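Ribonuclease P protein component 3 (Thermococcus kodakarensis KOD1, PDB 3WYZ) probably serves as a protein subunit of ribonuclease P, the RNA-based complex that matures tRNA by cleaving the 5' ends of its precursors. Local coordinates at residues Asp32-Asp44 and Tyr62-Leu76. Residues are numbered along the deposited sequence; the frame is centred on the assembly and turned at random.
Sequences DEVVFTKKLVLED and YGKVALLLVTRKPSL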
ATOM      1  N   ASP A  32      16.191  -3.036   2.082  1.00 48.87           N
ATOM      2  CA  ASP A  32      17.117  -2.334   1.197  1.00 50.32           C
ATOM      3  C   ASP A  32      16.633  -0.935   0.821  1.00 49.72           C
ATOM      4  O   ASP A  32      17.442  -0.037   0.585  1.00 46.42           O
ATOM      5  CB  ASP A  32      17.363  -3.160  -0.062  1.00 50.66           C
ATOM      6  CG  ASP A  32      18.107  -4.444   0.232  1.00 51.63           C
ATOM      7  OD1 ASP A  32      17.509  -5.365   0.829  1.00 49.22           O
ATOM      8  OD2 ASP A  32      19.298  -4.523  -0.124  1.00 54.13           O
ATOM      9  N   GLU A  33      15.315  -0.767   0.739  1.00 49.47           N
ATOM     10  CA  GLU A  33      14.704   0.540   0.527  1.00 48.39           C
ATOM     11  C   GLU A  33      13.488   0.662   1.425  1.00 47.07           C
ATOM     12  O   GLU A  33      12.752  -0.307   1.619  1.00 46.31           O
ATOM     13  CB  GLU A  33      14.266   0.713  -0.926  1.00 52.08           C
ATOM     14  CG  GLU A  33      15.358   0.467  -1.954  1.00 55.07           C
ATOM     15  CD  GLU A  33      14.921   0.814  -3.369  1.00 57.39           C
ATOM     16  OE1 GLU A  33      14.450   1.957  -3.581  1.00 57.75           O
ATOM     17  OE2 GLU A  33      15.056  -0.053  -4.269  1.00 55.20           O
ATOM     18  N   VAL A  34      13.273   1.855   1.967  1.00 45.59           N
ATOM     19  CA  VAL A  34      12.112   2.116   2.811  1.00 47.09           C
ATOM     20  C   VAL A  34      11.427   3.398   2.349  1.00 46.59           C
ATOM     21  O   VAL A  34      12.040   4.464   2.325  1.00 50.04           O
ATOM     22  CB  VAL A  34      12.492   2.226   4.304  1.00 47.40           C
ATOM     23  CG1 VAL A  34      11.248   2.414   5.159  1.00 47.85           C
ATOM     24  CG2 VAL A  34      13.245   0.985   4.759  1.00 48.15           C
ATOM     25  N   VAL A  35      10.159   3.276   1.969  1.00 42.75           N
ATOM     26  CA  VAL A  35       9.354   4.413   1.550  1.00 42.74           C
ATOM     27  C   VAL A  35       8.610   4.991   2.760  1.00 41.86           C
ATOM     28  O   VAL A  35       7.894   4.272   3.444  1.00 40.80           O
ATOM     29  CB  VAL A  35       8.343   3.989   0.467  1.00 43.39           C
ATOM     30  CG1 VAL A  35       7.470   5.167   0.044  1.00 44.39           C
ATOM     31  CG2 VAL A  35       9.065   3.385  -0.736  1.00 42.82           C
ATOM     32  N   PHE A  36       8.799   6.281   3.026  1.00 41.91           N
ATOM     33  CA  PHE A  36       8.061   6.965   4.079  1.00 42.23           C
ATOM     34  C   PHE A  36       6.738   7.496   3.534  1.00 41.95           C
ATOM     35  O   PHE A  36       6.713   8.239   2.557  1.00 43.72           O
ATOM     36  CB  PHE A  36       8.875   8.116   4.671  1.00 44.14           C
ATOM     37  CG  PHE A  36       8.173   8.827   5.798  1.00 44.62           C
ATOM     38  CD1 PHE A  36       7.310   9.888   5.538  1.00 45.44           C
ATOM     39  CD2 PHE A  36       8.367   8.429   7.109  1.00 44.69           C
ATOM     40  CE1 PHE A  36       6.655  10.537   6.570  1.00 45.89           C
ATOM     41  CE2 PHE A  36       7.718   9.074   8.146  1.00 45.85           C
ATOM     42  CZ  PHE A  36       6.862  10.131   7.876  1.00 44.66           C
ATOM     43  N   THR A  37       5.639   7.115   4.175  1.00 41.21           N
ATOM     44  CA  THR A  37       4.309   7.507   3.733  1.00 42.15           C
ATOM     45  C   THR A  37       3.744   8.625   4.613  1.00 44.59           C
ATOM     46  O   THR A  37       3.677   8.495   5.837  1.00 42.69           O
ATOM     47  CB  THR A  37       3.353   6.300   3.763  1.00 41.69           C
ATOM     48  OG1 THR A  37       3.840   5.282   2.874  1.00 40.38           O
ATOM     49  CG2 THR A  37       1.949   6.713   3.344  1.00 41.56           C
ATOM     50  N   LYS A  38       3.363   9.731   3.981  1.00 48.34           N
ATOM     51  CA  LYS A  38       2.677  10.814   4.671  1.00 53.11           C
ATOM     52  C   LYS A  38       1.175  10.581   4.557  1.00 51.84           C
ATOM     53  O   LYS A  38       0.623  10.563   3.458  1.00 51.75           O
ATOM     54  CB  LYS A  38       3.045  12.167   4.060  1.00 56.79           C
ATOM     55  CG  LYS A  38       2.409  13.362   4.758  1.00 59.61           C
ATOM     56  CD  LYS A  38       2.396  14.590   3.862  1.00 62.28           C
ATOM     57  CE  LYS A  38       1.822  15.804   4.582  1.00 64.23           C
ATOM     58  NZ  LYS A  38       0.390  15.644   4.953  1.00 67.61           N
ATOM     59  N   LYS A  39       0.523  10.393   5.696  1.00 54.12           N
ATOM     60  CA  LYS A  39      -0.915  10.182   5.740  1.00 57.64           C
ATOM     61  C   LYS A  39      -1.616  11.527   5.569  1.00 59.98           C
ATOM     62  O   LYS A  39      -1.272  12.501   6.241  1.00 63.37           O
ATOM     63  CB  LYS A  39      -1.301   9.520   7.061  1.00 59.33           C
ATOM     64  CG  LYS A  39      -2.692   8.909   7.077  1.00 63.03           C
ATOM     65  CD  LYS A  39      -2.824   7.892   8.201  1.00 64.65           C
ATOM     66  CE  LYS A  39      -4.236   7.344   8.295  1.00 66.58           C
ATOM     67  NZ  LYS A  39      -4.337   6.227   9.274  1.00 68.66           N
ATOM     68  N   LEU A  40      -2.585  11.580   4.659  1.00 61.51           N
ATOM     69  CA  LEU A  40      -3.227  12.838   4.286  1.00 62.20           C
ATOM     70  C   LEU A  40      -4.754  12.733   4.243  1.00 62.45           C
ATOM     71  O   LEU A  40      -5.316  12.096   3.353  1.00 58.26           O
ATOM     72  CB  LEU A  40      -2.696  13.291   2.929  1.00 64.56           C
ATOM     73  CG  LEU A  40      -3.225  14.610   2.371  1.00 66.44           C
ATOM     74  CD1 LEU A  40      -3.139  15.721   3.413  1.00 69.32           C
ATOM     75  CD2 LEU A  40      -2.461  14.987   1.110  1.00 67.66           C
ATOM     76  N   VAL A  41      -5.407  13.386   5.206  1.00 66.53           N
ATOM     77  CA  VAL A  41      -6.866  13.381   5.327  1.00 68.49           C
ATOM     78  C   VAL A  41      -7.442  14.631   4.672  1.00 70.67           C
ATOM     79  O   VAL A  41      -7.075  15.748   5.040  1.00 75.25           O
ATOM     80  CB  VAL A  41      -7.305  13.340   6.802  1.00 70.50           C
ATOM     81  CG1 VAL A  41      -8.794  13.029   6.906  1.00 70.22           C
ATOM     82  CG2 VAL A  41      -6.477  12.318   7.582  1.00 70.61           C
ATOM     83  N   LEU A  42      -8.346  14.438   3.712  1.00 72.18           N
ATOM     84  CA  LEU A  42      -8.865  15.535   2.895  1.00 75.78           C
ATOM     85  C   LEU A  42     -10.393  15.568   2.819  1.00 79.99           C
ATOM     86  O   LEU A  42     -11.027  14.564   2.500  1.00 78.36           O
ATOM     87  CB  LEU A  42      -8.288  15.440   1.479  1.00 74.80           C
ATOM     88  CG  LEU A  42      -7.130  16.367   1.089  1.00 76.05           C
ATOM     89  CD1 LEU A  42      -6.091  16.511   2.192  1.00 74.72           C
ATOM     90  CD2 LEU A  42      -6.488  15.879  -0.203  1.00 77.68           C
ATOM     91  N   GLU A  43     -10.964  16.734   3.116  1.00 85.89           N
ATOM     92  CA  GLU A  43     -12.384  17.013   2.876  1.00 92.30           C
ATOM     93  C   GLU A  43     -12.615  18.540   2.837  1.00 95.94           C
ATOM     94  O   GLU A  43     -13.122  19.124   3.798  1.00 96.26           O
ATOM     95  CB  GLU A  43     -13.278  16.336   3.924  1.00 92.65           C
ATOM     96  CG  GLU A  43     -12.811  16.463   5.367  1.00 95.41           C
ATOM     97  CD  GLU A  43     -13.882  16.055   6.369  1.00 98.12           C
ATOM     98  OE1 GLU A  43     -14.882  15.420   5.966  1.00 97.86           O
ATOM     99  OE2 GLU A  43     -13.723  16.378   7.563  1.00101.31           O
ATOM    100  N   ASP A  44     -12.240  19.195   1.736  1.00 96.82           N
ATOM    101  CA  ASP A  44     -11.698  18.535   0.540  1.00 97.90           C
ATOM    102  C   ASP A  44     -10.303  19.057   0.132  1.00 98.85           C
ATOM    103  O   ASP A  44      -9.331  18.744   0.817  1.00 98.66           O
ATOM    104  CB  ASP A  44     -12.731  18.501  -0.610  1.00101.16           C
ATOM    105  CG  ASP A  44     -13.816  19.577  -0.484  1.00102.40           C
ATOM    106  OD1 ASP A  44     -13.653  20.529   0.312  1.00100.84           O
ATOM    107  OD2 ASP A  44     -14.841  19.462  -1.191  1.00104.13           O
ATOM    108  N   TYR A  62      13.746  11.736   4.166  1.00 58.59           N
ATOM    109  CA  TYR A  62      13.614  10.282   4.000  1.00 56.66           C
ATOM    110  C   TYR A  62      14.063   9.729   2.646  1.00 55.18           C
ATOM    111  O   TYR A  62      14.359   8.538   2.544  1.00 57.65           O
ATOM    112  CB  TYR A  62      12.168   9.864   4.229  1.00 55.68           C
ATOM    113  CG  TYR A  62      11.627  10.257   5.577  1.00 55.63           C
ATOM    114  CD1 TYR A  62      11.942   9.524   6.714  1.00 56.55           C
ATOM    115  CD2 TYR A  62      10.792  11.360   5.712  1.00 55.80           C
ATOM    116  CE1 TYR A  62      11.442   9.885   7.951  1.00 57.88           C
ATOM    117  CE2 TYR A  62      10.283  11.725   6.939  1.00 55.98           C
ATOM    118  CZ  TYR A  62      10.607  10.987   8.054  1.00 57.68           C
ATOM    119  OH  TYR A  62      10.089  11.360   9.272  1.00 57.90           O
ATOM    120  N   GLY A  63      14.088  10.569   1.616  1.00 56.46           N
ATOM    121  CA  GLY A  63      14.470  10.144   0.268  1.00 57.12           C
ATOM    122  C   GLY A  63      13.262   9.777  -0.574  1.00 57.03           C
ATOM    123  O   GLY A  63      12.815  10.570  -1.405  1.00 60.58           O
ATOM    124  N   LYS A  64      12.746   8.566  -0.365  1.00 53.25           N
ATOM    125  CA  LYS A  64      11.552   8.089  -1.062  1.00 51.85           C
ATOM    126  C   LYS A  64      10.313   8.402  -0.230  1.00 48.00           C
ATOM    127  O   LYS A  64      10.256   8.080   0.958  1.00 47.91           O
ATOM    128  CB  LYS A  64      11.641   6.584  -1.314  1.00 53.59           C
ATOM    129  CG  LYS A  64      12.795   6.170  -2.216  1.00 57.78           C
ATOM    130  CD  LYS A  64      12.517   6.559  -3.655  1.00 61.35           C
ATOM    131  CE  LYS A  64      13.601   6.092  -4.617  1.00 63.50           C
ATOM    132  NZ  LYS A  64      13.466   6.640  -6.003  1.00 65.29           N
ATOM    133  N   VAL A  65       9.324   9.026  -0.857  1.00 43.69           N
ATOM    134  CA  VAL A  65       8.126   9.466  -0.157  1.00 44.41           C
ATOM    135  C   VAL A  65       6.868   9.021  -0.897  1.00 43.76           C
ATOM    136  O   VAL A  65       6.776   9.151  -2.123  1.00 43.41           O
ATOM    137  CB  VAL A  65       8.112  11.007   0.030  1.00 45.21           C
ATOM    138  CG1 VAL A  65       6.817  11.467   0.687  1.00 46.51           C
ATOM    139  CG2 VAL A  65       9.298  11.452   0.876  1.00 44.67           C
ATOM    140  N   ALA A  66       5.908   8.489  -0.142  1.00 44.53           N
ATOM    141  CA  ALA A  66       4.579   8.181  -0.673  1.00 44.79           C
ATOM    142  C   ALA A  66       3.535   9.068  -0.011  1.00 46.09           C
ATOM    143  O   ALA A  66       3.711   9.520   1.119  1.00 48.70           O
ATOM    144  CB  ALA A  66       4.246   6.726  -0.449  1.00 43.68           C
ATOM    145  N   LEU A  67       2.449   9.317  -0.728  1.00 48.42           N
ATOM    146  CA  LEU A  67       1.353  10.121  -0.220  1.00 51.35           C
ATOM    147  C   LEU A  67       0.099   9.258  -0.116  1.00 51.96           C
ATOM    148  O   LEU A  67      -0.425   8.791  -1.133  1.00 58.56           O
ATOM    149  CB  LEU A  67       1.116  11.301  -1.157  1.00 54.08           C
ATOM    150  CG  LEU A  67       0.194  12.410  -0.659  1.00 57.75           C
ATOM    151  CD1 LEU A  67       0.808  13.134   0.533  1.00 58.37           C
ATOM    152  CD2 LEU A  67      -0.084  13.378  -1.800  1.00 59.06           C
ATOM    153  N   LEU A  68      -0.378   9.042   1.107  1.00 49.53           N
ATOM    154  CA  LEU A  68      -1.567   8.221   1.334  1.00 49.77           C
ATOM    155  C   LEU A  68      -2.805   9.092   1.513  1.00 49.46           C
ATOM    156  O   LEU A  68      -2.948   9.783   2.524  1.00 47.68           O
ATOM    157  CB  LEU A  68      -1.376   7.316   2.554  1.00 48.35           C
ATOM    158  CG  LEU A  68      -2.597   6.486   2.972  1.00 50.16           C
ATOM    159  CD1 LEU A  68      -2.927   5.435   1.926  1.00 51.13           C
ATOM    160  CD2 LEU A  68      -2.364   5.846   4.329  1.00 50.27           C
ATOM    161  N   LEU A  69      -3.700   9.039   0.531  1.00 50.32           N
ATOM    162  CA  LEU A  69      -4.939   9.802   0.569  1.00 53.39           C
ATOM    163  C   LEU A  69      -6.038   8.999   1.251  1.00 55.25           C
ATOM    164  O   LEU A  69      -6.380   7.901   0.806  1.00 50.57           O
ATOM    165  CB  LEU A  69      -5.393  10.174  -0.845  1.00 53.81           C
ATOM    166  CG  LEU A  69      -4.412  10.938  -1.731  1.00 55.35           C
ATOM    167  CD1 LEU A  69      -5.090  11.292  -3.050  1.00 56.85           C
ATOM    168  CD2 LEU A  69      -3.877  12.188  -1.038  1.00 57.44           C
ATOM    169  N   VAL A  70      -6.579   9.549   2.335  1.00 59.51           N
ATOM    170  CA  VAL A  70      -7.773   8.997   2.967  1.00 63.24           C
ATOM    171  C   VAL A  70      -8.895  10.032   2.826  1.00 65.03           C
ATOM    172  O   VAL A  70      -8.770  11.171   3.279  1.00 63.32           O
ATOM    173  CB  VAL A  70      -7.518   8.587   4.437  1.00 64.88           C
ATOM    174  CG1 VAL A  70      -6.221   7.795   4.555  1.00 65.08           C
ATOM    175  CG2 VAL A  70      -7.462   9.787   5.364  1.00 66.67           C
ATOM    176  N   THR A  71      -9.973   9.641   2.154  1.00 68.67           N
ATOM    177  CA  THR A  71     -11.070  10.557   1.851  1.00 72.02           C
ATOM    178  C   THR A  71     -12.305   9.801   1.365  1.00 71.47           C
ATOM    179  O   THR A  71     -12.227   8.624   1.007  1.00 69.07           O
ATOM    180  CB  THR A  71     -10.659  11.604   0.787  1.00 74.41           C
ATOM    181  OG1 THR A  71     -11.759  12.480   0.519  1.00 81.28           O
ATOM    182  CG2 THR A  71     -10.228  10.939  -0.516  1.00 74.18           C
ATOM    183  N   ARG A  72     -13.443  10.491   1.368  1.00 74.96           N
ATOM    184  CA  ARG A  72     -14.698   9.937   0.866  1.00 77.85           C
ATOM    185  C   ARG A  72     -15.214  10.765  -0.309  1.00 77.68           C
ATOM    186  O   ARG A  72     -16.422  10.925  -0.481  1.00 81.73           O
ATOM    187  CB  ARG A  72     -15.747   9.887   1.987  1.00 81.85           C
ATOM    188  CG  ARG A  72     -15.380   9.002   3.171  1.00 86.20           C
ATOM    189  CD  ARG A  72     -15.103   7.566   2.745  1.00 88.89           C
ATOM    190  NE  ARG A  72     -15.395   6.604   3.806  1.00 90.89           N
ATOM    191  CZ  ARG A  72     -16.608   6.139   4.100  1.00 93.24           C
ATOM    192  NH1 ARG A  72     -17.681   6.543   3.423  1.00 94.02           N
ATOM    193  NH2 ARG A  72     -16.750   5.262   5.087  1.00 94.03           N
ATOM    194  N   LYS A  73     -14.293  11.284  -1.118  1.00 76.29           N
ATOM    195  CA  LYS A  73     -14.648  12.090  -2.283  1.00 78.28           C
ATOM    196  C   LYS A  73     -13.783  11.688  -3.473  1.00 77.16           C
ATOM    197  O   LYS A  73     -12.623  12.089  -3.555  1.00 79.46           O
ATOM    198  CB  LYS A  73     -14.480  13.578  -1.972  1.00 81.11           C
ATOM    199  CG  LYS A  73     -15.470  14.098  -0.941  1.00 83.99           C
ATOM    200  CD  LYS A  73     -15.196  15.543  -0.565  1.00 87.41           C
ATOM    201  CE  LYS A  73     -16.106  15.988   0.570  1.00 89.68           C
ATOM    202  NZ  LYS A  73     -15.949  17.433   0.886  1.00 90.81           N
ATOM    203  N   PRO A  74     -14.341  10.880  -4.396  1.00 76.21           N
ATOM    204  CA  PRO A  74     -13.644  10.418  -5.601  1.00 76.22           C
ATOM    205  C   PRO A  74     -12.950  11.516  -6.414  1.00 77.62           C
ATOM    206  O   PRO A  74     -11.861  11.293  -6.948  1.00 79.53           O
ATOM    207  CB  PRO A  74     -14.771   9.784  -6.415  1.00 76.34           C
ATOM    208  CG  PRO A  74     -15.692   9.240  -5.384  1.00 76.73           C
ATOM    209  CD  PRO A  74     -15.664  10.238  -4.262  1.00 76.57           C
ATOM    210  N   SER A  75     -13.574  12.687  -6.503  1.00 78.64           N
ATOM    211  CA  SER A  75     -13.033  13.807  -7.283  1.00 80.89           C
ATOM    212  C   SER A  75     -11.642  14.266  -6.824  1.00 78.78           C
ATOM    213  O   SER A  75     -10.875  14.811  -7.617  1.00 80.41           O
ATOM    214  CB  SER A  75     -14.007  14.994  -7.249  1.00 82.37           C
ATOM    215  OG  SER A  75     -14.370  15.329  -5.918  1.00 81.85           O
ATOM    216  N   LEU A  76     -11.325  14.048  -5.551  1.00 76.92           N
ATOM    217  CA  LEU A  76     -10.020  14.428  -4.997  1.00 78.08           C
ATOM    218  C   LEU A  76      -8.880  13.536  -5.502  1.00 77.06           C
ATOM    219  O   LEU A  76      -7.753  14.004  -5.659  1.00 74.31           O
ATOM    220  CB  LEU A  76     -10.053  14.406  -3.465  1.00 78.57           C
ATOM    221  CG  LEU A  76     -10.707  15.603  -2.761  1.00 81.60           C
ATOM    222  CD1 LEU A  76     -12.070  15.975  -3.331  1.00 84.04           C
ATOM    223  CD2 LEU A  76     -10.830  15.305  -1.280  1.00 82.18           C
TER
HETATM  224  O   HOH W   1     -13.318  12.998   2.834  1.00 49.19           O
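Phe-36 sets CG opposite its own N (chi1 -178°) and Tyr-62 turns CG away from its carbonyl carbon (chi1 -57°), and the two rings lie face to face, displaced. Their centroids lie 3.8 Å apart and their planes differ by 6°, the evidence for an offset stack; CB of Phe-36 adds a CH-pi contact over the tyrosine face. His-24 of helix 21-30 meets Tyr-62 edge-to-face and also touches Phe-36. Were Tyr-62 cut back to an alanine, one face of Phe-36 would probably lose its stacking partner and His-24 its ring.

Strands 33-41 and 65-70 run parallel, as the alternating bonds demonstrate: Phe-36 N donates to Lys-64 O, then Ala-66 N to Phe-36 O at 2.8 Å, and the pattern continues to a nearly straight bond from Val-70 N to Leu-40 O. On the face bearing Phe-36, CD2 of Leu-40 sits 3.8 Å from both Leu-67 CD1 and Leu-69 CD2. On the other face, Thr-37 CG2 packs tightly on Leu-68 CB (3.5 Å), and Thr-37 OG1 hydrogen-bonds to Asp-17 OD1 of strand 14-18. Beyond the strands, Lys-73 NZ forms a salt bridge with Asp-44 OD2 at 3.1 Å, its hydrogen bond weak, and one water links Leu-42 O to Arg-72 N. Parallel neighbours joined through helix 48-62 form a beta-alpha-beta unit, the repeating element of this protein's TIM-barrel-like fold.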